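Long-range contact in ArsC family reductase (Pseudomonas aeruginosa, PDB 1RW1), which probably acts as a glutathione-dependent thiol reductase of the ArsC family: residues A[2-7]-A[25-30]. Sequence-based numbering, arbitrary orientation.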
loop_
_atom_site.group_PDB
_atom_site.type_symbol
_atom_site.label_atom_id
_atom_site.label_comp_id
_atom_site.label_asym_id
_atom_site.label_seq_id
_atom_site.Cartn_x
_atom_site.Cartn_y
_atom_site.Cartn_z
ATOM N N TYR A 2 -11.578 5.392 8.314
ATOM C CA TYR A 2 -10.546 4.468 7.881
ATOM C C TYR A 2 -10.532 4.433 6.352
ATOM O O TYR A 2 -11.588 4.508 5.706
ATOM C CB TYR A 2 -10.869 3.085 8.407
ATOM C CG TYR A 2 -10.920 3.014 9.916
ATOM C CD1 TYR A 2 -9.932 3.592 10.700
ATOM C CD2 TYR A 2 -11.960 2.362 10.572
ATOM C CE1 TYR A 2 -9.972 3.520 12.080
ATOM C CE2 TYR A 2 -12.004 2.275 11.955
ATOM C CZ TYR A 2 -11.003 2.853 12.698
ATOM O OH TYR A 2 -11.052 2.771 14.068
ATOM N N VAL A 3 -9.339 4.287 5.790
ATOM C CA VAL A 3 -9.183 4.290 4.329
ATOM C C VAL A 3 -8.267 3.133 3.934
ATOM O O VAL A 3 -7.157 2.998 4.461
ATOM C CB VAL A 3 -8.596 5.620 3.792
ATOM C CG1 VAL A 3 -8.608 5.601 2.274
ATOM C CG2 VAL A 3 -9.386 6.806 4.333
ATOM N N LEU A 4 -8.754 2.294 3.021
ATOM C CA LEU A 4 -8.026 1.156 2.495
ATOM C C LEU A 4 -7.579 1.494 1.075
ATOM O O LEU A 4 -8.409 1.834 0.235
ATOM C CB LEU A 4 -8.944 -0.070 2.480
ATOM C CG LEU A 4 -8.231 -1.397 2.189
ATOM C CD1 LEU A 4 -7.368 -1.831 3.370
ATOM C CD2 LEU A 4 -9.258 -2.462 1.851
ATOM N N TYR A 5 -6.292 1.340 0.796
ATOM C CA TYR A 5 -5.693 1.696 -0.486
ATOM C C TYR A 5 -5.229 0.439 -1.201
ATOM O O TYR A 5 -4.504 -0.387 -0.628
ATOM C CB TYR A 5 -4.466 2.587 -0.269
ATOM C CG TYR A 5 -4.735 3.916 0.387
ATOM C CD1 TYR A 5 -4.901 4.026 1.743
ATOM C CD2 TYR A 5 -4.814 5.068 -0.368
ATOM C CE1 TYR A 5 -5.130 5.252 2.341
ATOM C CE2 TYR A 5 -5.047 6.302 0.212
ATOM C CZ TYR A 5 -5.200 6.392 1.580
ATOM O OH TYR A 5 -5.425 7.615 2.169
ATOM N N GLY A 6 -5.594 0.321 -2.473
ATOM C CA GLY A 6 -5.141 -0.790 -3.290
ATOM C C GLY A 6 -5.955 -0.877 -4.564
ATOM O O GLY A 6 -6.283 0.135 -5.179
ATOM N N ILE A 7 -6.277 -2.105 -4.980
ATOM C CA ILE A 7 -7.060 -2.382 -6.179
ATOM C C ILE A 7 -8.075 -3.476 -5.860
ATOM O O ILE A 7 -8.053 -4.063 -4.782
ATOM C CB ILE A 7 -6.138 -2.807 -7.372
ATOM C CG1 ILE A 7 -5.485 -4.171 -7.098
ATOM C CG2 ILE A 7 -5.115 -1.731 -7.673
ATOM C CD1 ILE A 7 -4.757 -4.757 -8.304
ATOM N N VAL A 25 -16.249 -3.221 10.003
ATOM C CA VAL A 25 -15.488 -1.985 10.006
ATOM C C VAL A 25 -15.914 -1.153 8.807
ATOM O O VAL A 25 -15.930 -1.641 7.689
ATOM C CB VAL A 25 -13.984 -2.273 9.903
ATOM C CG1 VAL A 25 -13.194 -0.975 9.845
ATOM C CG2 VAL A 25 -13.506 -3.170 11.056
ATOM N N ALA A 26 -16.261 0.106 9.035
ATOM C CA ALA A 26 -16.579 1.014 7.929
ATOM C C ALA A 26 -15.267 1.583 7.407
ATOM O O ALA A 26 -14.435 2.027 8.184
ATOM C CB ALA A 26 -17.500 2.133 8.378
ATOM N N TYR A 27 -15.089 1.584 6.096
ATOM C CA TYR A 27 -13.883 2.158 5.517
ATOM C C TYR A 27 -14.201 2.641 4.120
ATOM O O TYR A 27 -15.086 2.118 3.445
ATOM C CB TYR A 27 -12.727 1.136 5.486
ATOM C CG TYR A 27 -13.049 -0.125 4.708
ATOM C CD1 TYR A 27 -13.726 -1.174 5.317
ATOM C CD2 TYR A 27 -12.710 -0.250 3.356
ATOM C CE1 TYR A 27 -14.073 -2.303 4.591
ATOM C CE2 TYR A 27 -13.045 -1.377 2.639
ATOM C CZ TYR A 27 -13.727 -2.403 3.260
ATOM O OH TYR A 27 -14.068 -3.514 2.530
ATOM N N ASP A 28 -13.458 3.644 3.698
ATOM C CA ASP A 28 -13.435 4.082 2.315
ATOM C C ASP A 28 -12.390 3.265 1.565
ATOM O O ASP A 28 -11.393 2.851 2.152
ATOM C CB ASP A 28 -13.071 5.563 2.242
ATOM C CG ASP A 28 -14.223 6.483 2.602
ATOM O OD1 ASP A 28 -15.335 6.002 2.894
ATOM O OD2 ASP A 28 -14.057 7.705 2.625
ATOM N N PHE A 29 -12.613 3.048 0.281
ATOM C CA PHE A 29 -11.693 2.320 -0.578
ATOM C C PHE A 29 -11.129 3.269 -1.619
ATOM O O PHE A 29 -11.874 3.823 -2.424
ATOM C CB PHE A 29 -12.416 1.148 -1.227
ATOM C CG PHE A 29 -11.626 0.443 -2.315
ATOM C CD1 PHE A 29 -10.281 0.134 -2.177
ATOM C CD2 PHE A 29 -12.250 0.082 -3.494
ATOM C CE1 PHE A 29 -9.594 -0.535 -3.195
ATOM C CE2 PHE A 29 -11.567 -0.580 -4.500
ATOM C CZ PHE A 29 -10.253 -0.887 -4.352
ATOM N N HIS A 30 -9.815 3.456 -1.570
ATOM C CA HIS A 30 -9.066 4.273 -2.514
ATOM C C HIS A 30 -8.423 3.324 -3.529
ATOM O O HIS A 30 -7.481 2.604 -3.196
ATOM C CB HIS A 30 -8.005 5.080 -1.787
ATOM C CG HIS A 30 -7.196 5.949 -2.691
ATOM N ND1 HIS A 30 -7.242 7.323 -2.634
ATOM C CD2 HIS A 30 -6.285 5.626 -3.639
ATOM C CE1 HIS A 30 -6.393 7.801 -3.523
ATOM N NE2 HIS A 30 -5.797 6.799 -4.143
HETATM O O HOH W 1 -14.335 4.573 8.779
#
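Leu-4 O is approached by two groups of the neighbouring strand: His-30 N donates a hydrogen bond of 2.8 Å to it, and the CA of Phe-29 adds a weaker C-H...O contact. Leu-4 N meanwhile donates to Asp-28 O, so this one residue is held through both its peptide groups. Asp-28 N to Tyr-2 O and Gly-6 N to His-30 O complete the set, and all four bonds are close to straight. Strands 2-6 and 27-30 therefore exemplify parallel pairing, in which Leu-4 bonds to Asp-28 and His-30, the residues before and after its pairing partner Phe-29. A water joins Tyr-2 N, from which it accepts, to Ala-26 O, to which it donates.

Side chains alternate between the two faces of the sheet. On one, Tyr-5 CD2 and CE2 lie over one face of the His-30 ring, CE2 3.6 Å above the plane and toward the rim. The rings are inclined by 38°, neither stacked nor perpendicular. With CG anti to the backbone N (chi1 -180°), His-30 CG comes 3.4 Å from Tyr-5 CD2. His-30 NE2 is hydrogen-bonded to Gly-36 O. On the other face Leu-4 and Tyr-27 lie side by side, with Leu-4 CB 3.9 Å from Tyr-27 CD2, and Phe-29 turns its ring edge to the backbone: CD1 lies 3.5 Å from Leu-4 O and CZ 3.7 Å from Ile-7 C. Tyr-2 CD2 rests 3.6 Å from Val-25 CG1, their side chains crossing at about a right angle.

The two strands and helix 11-22 form the beta-alpha-beta unit of the thioredoxin fold. That helix packs on the face bearing Leu-4, Tyr-27 and Phe-29, through Met-13, Arg-17 and Leu-20, whereas strand 93-95 runs antiparallel along the other edge of strand 2-6.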